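Local structure of multicopper oxidase (Arthrobacter sp. FB24, 3GDC) at residues Asp163-Val168 against Gly282-Ser287; Asn180-Tyr183 against Leu188-His191; Val205-Ile210 against Asn219-His224; Met267-Ala270 against Phe275-Leu278. The protein probably oxidises laccase-type phenolic substrates and passes the electrons through bound copper ions to reduce dioxygen to water. One frame throughout, in Å; residues are numbered along the deposited sequence.

Contact 1 (Asp163-Val168 against Gly282-Ser287); sequences DEMVMV and GFFEVS
The beta sandwich of the cupredoxin-like unit closes here: strand 163-168 of one sheet faces strand 282-287 of the other, and Phe284 reaches between them to Met165 and Met167. The backbones stay well apart, with CA of Met165 12.5 Å from CA of Phe284, so side chains alone make the contact. At Phe284 the CB bond points neither toward the facing strand nor away from it, yet the ring ends up close to it. Met167 comes from the opposite direction. Its CG stands beside the backbone N (chi1 -69°) and the chain runs extended from there, which carries its CE to 4.0 Å from CZ of Phe284, at an oblique approach to the ring. The sulfur of Met165 takes a different position, near the plane of the ring and at its edge, with SD 4.4 Å from CE1 of Phe284. Both contacts are purely apolar, and the shared surface is small, 88 Å² in all. Around this buried contact, Phe260 and Phe268 bring their rings against Phe284, Val197 of strand 197-200 touches both Met165 and Phe284, and Ile207 of strand 205-211 packs on both methionines.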
loop_
_atom_site.group_PDB
_atom_site.type_symbol
_atom_site.label_atom_id
_atom_site.label_comp_id
_atom_site.label_asym_id
_atom_site.label_seq_id
_atom_site.Cartn_x
_atom_site.Cartn_y
_atom_site.Cartn_z
ATOM N N ASP A 163 -19.295 -14.741 -14.660
ATOM C CA ASP A 163 -18.164 -15.648 -14.434
ATOM C C ASP A 163 -17.462 -15.240 -13.141
ATOM O O ASP A 163 -16.807 -14.206 -13.093
ATOM C CB ASP A 163 -17.186 -15.591 -15.624
ATOM C CG ASP A 163 -16.134 -16.711 -15.604
ATOM O OD1 ASP A 163 -16.040 -17.483 -14.622
ATOM O OD2 ASP A 163 -15.380 -16.820 -16.602
ATOM N N GLU A 164 -17.612 -16.042 -12.095
ATOM C CA GLU A 164 -17.009 -15.727 -10.802
ATOM C C GLU A 164 -15.827 -16.643 -10.552
ATOM O O GLU A 164 -15.873 -17.851 -10.840
ATOM C CB GLU A 164 -18.036 -15.865 -9.679
ATOM C CG GLU A 164 -17.649 -15.186 -8.356
ATOM C CD GLU A 164 -18.865 -14.926 -7.486
ATOM O OE1 GLU A 164 -19.983 -15.255 -7.947
ATOM O OE2 GLU A 164 -18.724 -14.394 -6.361
ATOM N N MET A 165 -14.755 -16.068 -10.029
ATOM C CA MET A 165 -13.526 -16.825 -9.824
ATOM C C MET A 165 -12.758 -16.355 -8.590
ATOM O O MET A 165 -13.048 -15.289 -8.026
ATOM C CB MET A 165 -12.639 -16.775 -11.074
ATOM C CG MET A 165 -12.448 -15.407 -11.648
ATOM S SD MET A 165 -11.539 -15.439 -13.217
ATOM C CE MET A 165 -12.791 -15.997 -14.340
ATOM N N VAL A 166 -11.804 -17.184 -8.173
ATOM C CA VAL A 166 -10.937 -16.898 -7.036
ATOM C C VAL A 166 -9.470 -16.999 -7.453
ATOM O O VAL A 166 -9.062 -17.925 -8.159
ATOM C CB VAL A 166 -11.253 -17.794 -5.775
ATOM C CG1 VAL A 166 -11.153 -19.287 -6.080
ATOM C CG2 VAL A 166 -10.373 -17.413 -4.585
ATOM N N MET A 167 -8.692 -16.019 -7.008
ATOM C CA MET A 167 -7.260 -15.966 -7.284
ATOM C C MET A 167 -6.483 -15.719 -6.000
ATOM O O MET A 167 -6.577 -14.633 -5.399
ATOM C CB MET A 167 -6.960 -14.856 -8.299
ATOM C CG MET A 167 -7.501 -15.165 -9.682
ATOM S SD MET A 167 -6.901 -13.973 -10.887
ATOM C CE MET A 167 -7.496 -14.754 -12.404
ATOM N N VAL A 168 -5.713 -16.720 -5.586
ATOM C CA VAL A 168 -4.880 -16.603 -4.396
ATOM C C VAL A 168 -3.418 -16.437 -4.836
ATOM O O VAL A 168 -2.854 -17.300 -5.527
ATOM C CB VAL A 168 -5.025 -17.814 -3.448
ATOM C CG1 VAL A 168 -4.156 -17.623 -2.208
ATOM C CG2 VAL A 168 -6.509 -18.045 -3.058
ATOM N N GLY A 282 0.166 -14.468 -16.182
ATOM C CA GLY A 282 -0.685 -15.303 -17.022
ATOM C C GLY A 282 -1.407 -14.468 -18.065
ATOM O O GLY A 282 -1.101 -13.285 -18.245
ATOM N N PHE A 283 -2.354 -15.100 -18.756
ATOM C CA PHE A 283 -3.211 -14.422 -19.720
ATOM C C PHE A 283 -4.674 -14.699 -19.438
ATOM O O PHE A 283 -5.026 -15.801 -18.992
ATOM C CB PHE A 283 -2.961 -14.947 -21.134
ATOM C CG PHE A 283 -1.612 -14.621 -21.681
ATOM C CD1 PHE A 283 -1.326 -13.337 -22.140
ATOM C CD2 PHE A 283 -0.636 -15.609 -21.770
ATOM C CE1 PHE A 283 -0.064 -13.034 -22.668
ATOM C CE2 PHE A 283 0.621 -15.317 -22.297
ATOM C CZ PHE A 283 0.906 -14.030 -22.740
ATOM N N PHE A 284 -5.510 -13.708 -19.737
ATOM C CA PHE A 284 -6.925 -13.953 -20.035
ATOM C C PHE A 284 -7.049 -14.176 -21.535
ATOM O O PHE A 284 -6.396 -13.491 -22.329
ATOM C CB PHE A 284 -7.796 -12.762 -19.657
ATOM C CG PHE A 284 -8.046 -12.638 -18.189
ATOM C CD1 PHE A 284 -9.171 -13.218 -17.609
ATOM C CD2 PHE A 284 -7.151 -11.936 -17.381
ATOM C CE1 PHE A 284 -9.389 -13.097 -16.233
ATOM C CE2 PHE A 284 -7.373 -11.810 -16.005
ATOM C CZ PHE A 284 -8.496 -12.390 -15.441
ATOM N N GLU A 285 -7.867 -15.150 -21.909
ATOM C CA GLU A 285 -8.229 -15.369 -23.310
ATOM C C GLU A 285 -9.709 -15.026 -23.469
ATOM O O GLU A 285 -10.582 -15.732 -22.955
ATOM C CB GLU A 285 -7.947 -16.817 -23.713
ATOM C CG GLU A 285 -8.282 -17.130 -25.179
ATOM C CD GLU A 285 -7.302 -16.504 -26.147
ATOM O OE1 GLU A 285 -6.140 -16.966 -26.196
ATOM O OE2 GLU A 285 -7.694 -15.553 -26.867
ATOM N N VAL A 286 -9.982 -13.920 -24.154
ATOM C CA VAL A 286 -11.335 -13.388 -24.273
ATOM C C VAL A 286 -11.913 -13.838 -25.609
ATOM O O VAL A 286 -11.365 -13.518 -26.664
ATOM C CB VAL A 286 -11.364 -11.842 -24.192
ATOM C CG1 VAL A 286 -12.806 -11.318 -24.175
ATOM C CG2 VAL A 286 -10.603 -11.338 -22.968
ATOM N N SER A 287 -13.002 -14.595 -25.551
ATOM C CA SER A 287 -13.664 -15.083 -26.757
ATOM C C SER A 287 -14.724 -14.086 -27.199
ATOM O O SER A 287 -15.368 -13.451 -26.366
ATOM C CB SER A 287 -14.282 -16.460 -26.507
ATOM O OG SER A 287 -15.271 -16.391 -25.495
#

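Contact 2 (Asn180-Tyr183 against Leu188-His191). With CA (calcium ion), chain H.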
loop_
_atom_site.group_PDB
_atom_site.type_symbol
_atom_site.label_atom_id
_atom_site.label_comp_id
_atom_site.label_asym_id
_atom_site.label_seq_id
_atom_site.Cartn_x
_atom_site.Cartn_y
_atom_site.Cartn_z
ATOM N N ASN A 180 11.575 -15.610 -1.198
ATOM C CA ASN A 180 10.861 -16.510 -2.095
ATOM C C ASN A 180 11.647 -16.750 -3.369
ATOM O O ASN A 180 12.346 -15.853 -3.843
ATOM C CB ASN A 180 9.505 -15.919 -2.446
ATOM C CG ASN A 180 8.581 -15.852 -1.245
ATOM O OD1 ASN A 180 8.079 -14.785 -0.887
ATOM N ND2 ASN A 180 8.378 -16.994 -0.604
ATOM N N GLU A 181 11.500 -17.942 -3.931
ATOM C CA GLU A 181 12.163 -18.318 -5.187
ATOM C C GLU A 181 11.179 -18.356 -6.353
ATOM O O GLU A 181 11.556 -18.127 -7.518
ATOM C CB GLU A 181 12.866 -19.669 -5.027
ATOM C CG GLU A 181 14.192 -19.604 -4.255
ATOM C CD GLU A 181 14.038 -19.176 -2.809
ATOM O OE1 GLU A 181 13.359 -19.893 -2.044
ATOM O OE2 GLU A 181 14.613 -18.131 -2.415
ATOM N N PHE A 182 9.911 -18.642 -6.039
ATOM C CA PHE A 182 8.841 -18.620 -7.039
ATOM C C PHE A 182 7.572 -17.956 -6.506
ATOM O O PHE A 182 7.390 -17.807 -5.291
ATOM C CB PHE A 182 8.501 -20.033 -7.522
ATOM C CG PHE A 182 9.670 -20.754 -8.139
ATOM C CD1 PHE A 182 10.014 -20.529 -9.470
ATOM C CD2 PHE A 182 10.441 -21.621 -7.380
ATOM C CE1 PHE A 182 11.117 -21.180 -10.040
ATOM C CE2 PHE A 182 11.547 -22.275 -7.944
ATOM C CZ PHE A 182 11.875 -22.050 -9.275
ATOM N N TYR A 183 6.709 -17.566 -7.434
ATOM C CA TYR A 183 5.440 -16.889 -7.119
ATOM C C TYR A 183 4.353 -17.481 -7.981
ATOM O O TYR A 183 4.622 -17.997 -9.065
ATOM C CB TYR A 183 5.553 -15.383 -7.377
ATOM C CG TYR A 183 6.621 -14.709 -6.542
ATOM C CD1 TYR A 183 6.299 -14.082 -5.346
ATOM C CD2 TYR A 183 7.970 -14.719 -6.942
ATOM C CE1 TYR A 183 7.278 -13.460 -4.563
ATOM C CE2 TYR A 183 8.955 -14.113 -6.167
ATOM C CZ TYR A 183 8.604 -13.484 -4.977
ATOM O OH TYR A 183 9.569 -12.868 -4.215
ATOM N N LEU A 188 0.569 -22.722 -9.049
ATOM C CA LEU A 188 1.663 -23.110 -9.952
ATOM C C LEU A 188 2.197 -21.938 -10.770
ATOM O O LEU A 188 1.457 -21.339 -11.550
ATOM C CB LEU A 188 1.215 -24.207 -10.910
ATOM C CG LEU A 188 0.773 -25.565 -10.377
ATOM C CD1 LEU A 188 0.390 -26.428 -11.592
ATOM C CD2 LEU A 188 1.886 -26.206 -9.554
ATOM N N PRO A 189 3.484 -21.614 -10.594
ATOM C CA PRO A 189 4.145 -20.578 -11.381
ATOM C C PRO A 189 3.866 -20.743 -12.879
ATOM O O PRO A 189 3.987 -21.855 -13.416
ATOM C CB PRO A 189 5.621 -20.831 -11.086
ATOM C CG PRO A 189 5.605 -21.333 -9.688
ATOM C CD PRO A 189 4.411 -22.217 -9.616
ATOM N N PHE A 190 3.457 -19.646 -13.513
ATOM C CA PHE A 190 3.217 -19.563 -14.970
ATOM C C PHE A 190 2.106 -20.452 -15.554
ATOM O O PHE A 190 1.968 -20.540 -16.784
ATOM C CB PHE A 190 4.504 -19.829 -15.769
ATOM C CG PHE A 190 5.663 -18.944 -15.403
ATOM C CD1 PHE A 190 5.642 -17.582 -15.695
ATOM C CD2 PHE A 190 6.803 -19.486 -14.826
ATOM C CE1 PHE A 190 6.733 -16.766 -15.375
ATOM C CE2 PHE A 190 7.904 -18.678 -14.507
ATOM C CZ PHE A 190 7.869 -17.322 -14.783
ATOM N N HIS A 191 1.296 -21.084 -14.705
ATOM C CA HIS A 191 0.220 -21.949 -15.210
ATOM C C HIS A 191 -0.697 -21.243 -16.213
ATOM O O HIS A 191 -1.057 -21.828 -17.257
ATOM C CB HIS A 191 -0.593 -22.553 -14.055
ATOM C CG HIS A 191 -1.828 -23.280 -14.495
ATOM N ND1 HIS A 191 -1.812 -24.599 -14.897
ATOM C CD2 HIS A 191 -3.116 -22.872 -14.593
ATOM C CE1 HIS A 191 -3.039 -24.970 -15.224
ATOM N NE2 HIS A 191 -3.849 -23.942 -15.042
HETATM CA CA CA H . 14.408 -18.809 0.009
#
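Phe182 offers the pyrrolidine of Pro189 neither a clear face nor an edge: CG of Pro189 comes in obliquely, and its nearest atom there is CB of Phe182, at 3.8 Å. The ring of Tyr183, whose CB bond points away from 188-191, instead stacks on Phe275, and its hydroxyl is hydrogen-bonded to Asp216. What Tyr183 gives this contact is its backbone carbonyl. CA of Pro189 lies 3.5 Å from O of Tyr183 in a CA-H...O contact bent to 128° at the hydrogen, and CG of the same proline is also 3.5 Å from that oxygen. Two residues back from Tyr183, Glu181 bends at chi2 (64°) and grips the calcium ion with both carboxylate oxygens, OE1 and OE2 each at 2.5 Å; Asn173, Asp175, Gly176 and Asp179 also bind it. Glu181 and Phe182 also form a classic beta bulge opposite Tyr172. Leu188-His191 is a type II beta turn closed by N of His191 on O of Leu188 at 3.2 Å, with Pro189 at its second position and Phe190, of positive phi, at its third, serving as N-cap of helix 191-194.

Contact 3 (Val205-Ile210 against Asn219-His224). With CU (copper (II) ion), chain G.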
loop_
_atom_site.group_PDB
_atom_site.type_symbol
_atom_site.label_atom_id
_atom_site.label_comp_id
_atom_site.label_asym_id
_atom_site.label_seq_id
_atom_site.Cartn_x
_atom_site.Cartn_y
_atom_site.Cartn_z
ATOM N N VAL A 205 -17.240 -10.295 -15.218
ATOM C CA VAL A 205 -16.292 -11.182 -14.548
ATOM C C VAL A 205 -16.040 -10.634 -13.138
ATOM O O VAL A 205 -15.768 -9.449 -12.984
ATOM C CB VAL A 205 -14.968 -11.283 -15.347
ATOM C CG1 VAL A 205 -13.912 -12.094 -14.567
ATOM C CG2 VAL A 205 -15.221 -11.886 -16.734
ATOM N N ARG A 206 -16.160 -11.492 -12.120
ATOM C CA ARG A 206 -15.961 -11.098 -10.733
ATOM C C ARG A 206 -14.864 -11.982 -10.137
ATOM O O ARG A 206 -14.993 -13.209 -10.086
ATOM C CB ARG A 206 -17.270 -11.232 -9.921
ATOM C CG ARG A 206 -17.144 -10.939 -8.432
ATOM C CD ARG A 206 -18.514 -10.896 -7.715
ATOM N NE ARG A 206 -19.347 -9.812 -8.237
ATOM C CZ ARG A 206 -20.661 -9.895 -8.458
ATOM N NH1 ARG A 206 -21.315 -11.014 -8.190
ATOM N NH2 ARG A 206 -21.317 -8.848 -8.954
ATOM N N ILE A 207 -13.787 -11.350 -9.695
ATOM C CA ILE A 207 -12.643 -12.077 -9.167
ATOM C C ILE A 207 -12.476 -11.774 -7.681
ATOM O O ILE A 207 -12.408 -10.614 -7.282
ATOM C CB ILE A 207 -11.333 -11.676 -9.908
ATOM C CG1 ILE A 207 -11.478 -11.856 -11.423
ATOM C CG2 ILE A 207 -10.132 -12.478 -9.357
ATOM C CD1 ILE A 207 -10.342 -11.186 -12.238
ATOM N N HIS A 208 -12.380 -12.825 -6.876
ATOM C CA HIS A 208 -11.992 -12.680 -5.481
ATOM C C HIS A 208 -10.478 -12.844 -5.392
ATOM O O HIS A 208 -9.969 -13.953 -5.519
ATOM C CB HIS A 208 -12.697 -13.737 -4.632
ATOM C CG HIS A 208 -14.182 -13.632 -4.710
ATOM N ND1 HIS A 208 -14.916 -12.811 -3.884
ATOM C CD2 HIS A 208 -15.065 -14.194 -5.569
ATOM C CE1 HIS A 208 -16.193 -12.893 -4.211
ATOM N NE2 HIS A 208 -16.310 -13.717 -5.237
ATOM N N LEU A 209 -9.776 -11.741 -5.150
ATOM C CA LEU A 209 -8.302 -11.749 -5.153
ATOM C C LEU A 209 -7.769 -11.659 -3.744
ATOM O O LEU A 209 -8.072 -10.698 -3.037
ATOM C CB LEU A 209 -7.770 -10.556 -5.961
ATOM C CG LEU A 209 -6.243 -10.445 -6.034
ATOM C CD1 LEU A 209 -5.704 -11.517 -6.953
ATOM C CD2 LEU A 209 -5.878 -9.055 -6.545
ATOM N N ILE A 210 -6.966 -12.644 -3.354
ATOM C CA ILE A 210 -6.484 -12.764 -1.985
ATOM C C ILE A 210 -4.977 -12.870 -1.967
ATOM O O ILE A 210 -4.411 -13.716 -2.655
ATOM C CB ILE A 210 -7.058 -14.029 -1.309
ATOM C CG1 ILE A 210 -8.581 -13.975 -1.327
ATOM C CG2 ILE A 210 -6.509 -14.192 0.108
ATOM C CD1 ILE A 210 -9.239 -15.332 -1.263
ATOM N N ASN A 219 2.106 -7.244 -2.466
ATOM C CA ASN A 219 1.880 -7.867 -3.761
ATOM C C ASN A 219 1.026 -6.919 -4.584
ATOM O O ASN A 219 0.444 -5.977 -4.044
ATOM C CB ASN A 219 1.208 -9.238 -3.604
ATOM C CG ASN A 219 1.591 -10.216 -4.713
ATOM O OD1 ASN A 219 1.974 -9.812 -5.824
ATOM N ND2 ASN A 219 1.492 -11.514 -4.411
ATOM N N SER A 220 0.980 -7.123 -5.897
ATOM C CA SER A 220 0.097 -6.324 -6.728
ATOM C C SER A 220 -0.511 -7.159 -7.845
ATOM O O SER A 220 -0.183 -8.344 -8.009
ATOM C CB SER A 220 0.813 -5.078 -7.272
ATOM O OG SER A 220 1.872 -5.432 -8.139
ATOM N N PHE A 221 -1.417 -6.531 -8.586
ATOM C CA PHE A 221 -2.203 -7.184 -9.630
ATOM C C PHE A 221 -2.481 -6.168 -10.706
ATOM O O PHE A 221 -3.042 -5.105 -10.423
ATOM C CB PHE A 221 -3.540 -7.684 -9.053
ATOM C CG PHE A 221 -4.449 -8.335 -10.064
ATOM C CD1 PHE A 221 -4.559 -9.722 -10.130
ATOM C CD2 PHE A 221 -5.226 -7.559 -10.930
ATOM C CE1 PHE A 221 -5.415 -10.333 -11.063
ATOM C CE2 PHE A 221 -6.070 -8.163 -11.871
ATOM C CZ PHE A 221 -6.166 -9.545 -11.932
ATOM N N HIS A 222 -2.131 -6.503 -11.944
ATOM C CA HIS A 222 -2.399 -5.624 -13.078
ATOM C C HIS A 222 -2.935 -6.438 -14.236
ATOM O O HIS A 222 -2.452 -7.533 -14.484
ATOM C CB HIS A 222 -1.114 -4.895 -13.514
ATOM C CG HIS A 222 -1.255 -4.142 -14.803
ATOM N ND1 HIS A 222 -2.166 -3.121 -14.972
ATOM C CD2 HIS A 222 -0.609 -4.266 -15.986
ATOM C CE1 HIS A 222 -2.078 -2.648 -16.202
ATOM N NE2 HIS A 222 -1.138 -3.324 -16.838
ATOM N N ILE A 223 -3.925 -5.894 -14.942
ATOM C CA ILE A 223 -4.467 -6.520 -16.145
ATOM C C ILE A 223 -4.235 -5.609 -17.364
ATOM O O ILE A 223 -4.560 -4.421 -17.327
ATOM C CB ILE A 223 -5.976 -6.853 -15.979
ATOM C CG1 ILE A 223 -6.579 -7.387 -17.272
ATOM C CG2 ILE A 223 -6.768 -5.629 -15.489
ATOM C CD1 ILE A 223 -6.190 -8.776 -17.584
ATOM N N HIS A 224 -3.673 -6.173 -18.431
ATOM C CA HIS A 224 -3.447 -5.429 -19.676
ATOM C C HIS A 224 -4.742 -5.081 -20.381
ATOM O O HIS A 224 -5.645 -5.919 -20.489
ATOM C CB HIS A 224 -2.615 -6.264 -20.648
ATOM C CG HIS A 224 -1.160 -6.338 -20.307
ATOM N ND1 HIS A 224 -0.186 -6.490 -21.273
ATOM C CD2 HIS A 224 -0.509 -6.282 -19.120
ATOM C CE1 HIS A 224 0.999 -6.535 -20.696
ATOM N NE2 HIS A 224 0.832 -6.411 -19.390
HETATM CU CU CU G . 2.420 -6.434 -18.267
#
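Segment 219-224, a strand up to Ile223, meets strand 205-210 through Phe221, which packs on Leu209 and Ile207 across the sandwich. Asn219 comes first: its OD1 curls back onto the next backbone amide, accepting N of Ser220 at 2.9 Å with a bent N-H...O angle of 133°, while its ND2 reaches Asn211. The hydroxyl of Ser220 is hydrogen-bonded to N of His271. Then comes Phe221, its CG anti to the backbone N (chi1 178°), pushing the ring toward the other sheet. Both methyls of Leu209 lie on one side of the ring plane, near the CB end: CD2 sits 3.7 Å from CB of Phe221, CD1 3.8 Å from CD1 of Phe221. CD1 of Ile207 is 4.5 Å from CZ of Phe221; both residues approach the ring obliquely. His222 turns to the other side of the strand and binds a copper ion, its ND1 held by O of Asp244. Finally His224 ligates a second copper through NE2 at 1.9 Å, and its ND1 is hydrogen-bonded to Asp101 of the second subunit. Phe221 thus points into the apolar interior, while His222 and, just past the strand end, His224 bind copper, consistent with a trinuclear cluster shared between subunits.

Contact 4 (Met267-Ala270 against Phe275-Leu278); sequences MFHA and FAEL. With CU (copper (II) ion), chain G.
One carbonyl oxygen, O of Ala270, does double duty: it touches the methyl of Ala276 across the contact, with CB of Ala276 at 3.8 Å, and it accepts a very short hydrogen bond from ND1 of His269, at 2.6 Å. That bond is nearly straight (167°) and lies close to the imidazole plane, but the donor stands 56° out of the carbonyl plane, so it does not lie on a lone pair. His269 can fold back like this because its CG sits between the backbone N and the carbonyl carbon (chi1 55°). From the helix, CB of Ala276 also comes within 4.1 Å of CB of His269, reaching the ring obliquely. Beside it, CB of Ala270 lies 3.9 Å from CB of Phe275, near the plane of the phenyl ring and at its edge; the ring itself leads away. At the far end of the imidazole, NE2 binds copper at 1.9 Å, with His224 of the same chain and His134 of the second subunit sharing the metal. The sulfur of Met267 stays at 3.9 Å from this ion, too far to be a ligand. With ND1 donating and NE2 on the metal, both ring nitrogens are engaged and the rotation of the imidazole is fixed.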
loop_
_atom_site.group_PDB
_atom_site.type_symbol
_atom_site.label_atom_id
_atom_site.label_comp_id
_atom_site.label_asym_id
_atom_site.label_seq_id
_atom_site.Cartn_x
_atom_site.Cartn_y
_atom_site.Cartn_z
ATOM N N MET A 267 -2.589 -10.053 -20.954
ATOM C CA MET A 267 -1.733 -10.470 -19.844
ATOM C C MET A 267 -2.250 -9.934 -18.501
ATOM O O MET A 267 -2.832 -8.849 -18.426
ATOM C CB MET A 267 -0.295 -10.011 -20.079
ATOM C CG MET A 267 0.733 -10.666 -19.173
ATOM S SD MET A 267 2.398 -10.131 -19.611
ATOM C CE MET A 267 2.736 -11.227 -20.976
ATOM N N PHE A 268 -2.072 -10.729 -17.453
ATOM C CA PHE A 268 -2.265 -10.240 -16.090
ATOM C C PHE A 268 -1.112 -10.741 -15.236
ATOM O O PHE A 268 -0.622 -11.866 -15.431
ATOM C CB PHE A 268 -3.652 -10.590 -15.520
ATOM C CG PHE A 268 -3.845 -12.041 -15.183
ATOM C CD1 PHE A 268 -3.854 -12.465 -13.848
ATOM C CD2 PHE A 268 -4.056 -12.980 -16.188
ATOM C CE1 PHE A 268 -4.031 -13.825 -13.533
ATOM C CE2 PHE A 268 -4.240 -14.321 -15.886
ATOM C CZ PHE A 268 -4.232 -14.747 -14.550
ATOM N N HIS A 269 -0.643 -9.892 -14.323
ATOM C CA HIS A 269 0.541 -10.227 -13.531
ATOM C C HIS A 269 0.738 -9.239 -12.396
ATOM O O HIS A 269 0.099 -8.186 -12.356
ATOM C CB HIS A 269 1.796 -10.227 -14.422
ATOM C CG HIS A 269 2.003 -8.946 -15.165
ATOM N ND1 HIS A 269 2.705 -7.884 -14.640
ATOM C CD2 HIS A 269 1.594 -8.556 -16.395
ATOM C CE1 HIS A 269 2.722 -6.896 -15.518
ATOM N NE2 HIS A 269 2.048 -7.279 -16.588
ATOM N N ALA A 270 1.638 -9.564 -11.478
ATOM C CA ALA A 270 2.076 -8.583 -10.491
ATOM C C ALA A 270 2.752 -7.429 -11.225
ATOM O O ALA A 270 3.506 -7.657 -12.171
ATOM C CB ALA A 270 3.056 -9.214 -9.529
ATOM N N PHE A 275 8.351 -10.498 -9.254
ATOM C CA PHE A 275 7.389 -11.563 -8.971
ATOM C C PHE A 275 6.848 -12.151 -10.260
ATOM O O PHE A 275 6.651 -13.362 -10.367
ATOM C CB PHE A 275 6.195 -11.056 -8.148
ATOM C CG PHE A 275 6.558 -10.439 -6.817
ATOM C CD1 PHE A 275 7.833 -10.562 -6.278
ATOM C CD2 PHE A 275 5.581 -9.763 -6.080
ATOM C CE1 PHE A 275 8.146 -9.985 -5.050
ATOM C CE2 PHE A 275 5.885 -9.177 -4.854
ATOM C CZ PHE A 275 7.167 -9.285 -4.337
ATOM N N ALA A 276 6.556 -11.265 -11.208
ATOM C CA ALA A 276 6.045 -11.651 -12.523
ATOM C C ALA A 276 6.982 -12.629 -13.221
ATOM O O ALA A 276 6.544 -13.668 -13.733
ATOM C CB ALA A 276 5.803 -10.412 -13.386
ATOM N N GLU A 277 8.273 -12.305 -13.208
ATOM C CA GLU A 277 9.278 -13.081 -13.923
ATOM C C GLU A 277 9.615 -14.394 -13.221
ATOM O O GLU A 277 10.281 -15.267 -13.791
ATOM C CB GLU A 277 10.526 -12.220 -14.193
ATOM C CG GLU A 277 10.225 -11.066 -15.157
ATOM C CD GLU A 277 11.442 -10.584 -15.936
ATOM O OE1 GLU A 277 11.285 -10.288 -17.146
ATOM O OE2 GLU A 277 12.541 -10.498 -15.338
ATOM N N LEU A 278 9.108 -14.548 -11.994
ATOM C CA LEU A 278 9.295 -15.770 -11.225
ATOM C C LEU A 278 7.977 -16.543 -10.987
ATOM O O LEU A 278 7.902 -17.394 -10.111
ATOM C CB LEU A 278 10.042 -15.487 -9.924
ATOM C CG LEU A 278 11.509 -15.051 -10.081
ATOM C CD1 LEU A 278 12.102 -14.620 -8.747
ATOM C CD2 LEU A 278 12.317 -16.163 -10.723
HETATM CU CU CU G . 2.420 -6.434 -18.267
#

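How the contacts relate
All four contacts probably lie in the second cupredoxin-like unit. Contact 1 brackets the others in sequence, running from strand 163-172 to strand 281-287; contacts 2, 3 and 4 follow one another in between. Contacts 1 and 3, centres 9 Å apart, bridge the same two sheets: strands 163-172 and 205-211 are neighbours in one, while 218-223 and 281-287 flank 264-269 in the other. Contact 4 lies at the end of strand 264-269 and shares a copper ion with contact 3. It adjoins contact 2, where N of Tyr183 meets O of Leu278 at 2.9 Å. Contacts 1, 3 and 4 touch one another, so the inter-sheet packing adjoins strand ends carrying copper ligands at the subunit interface.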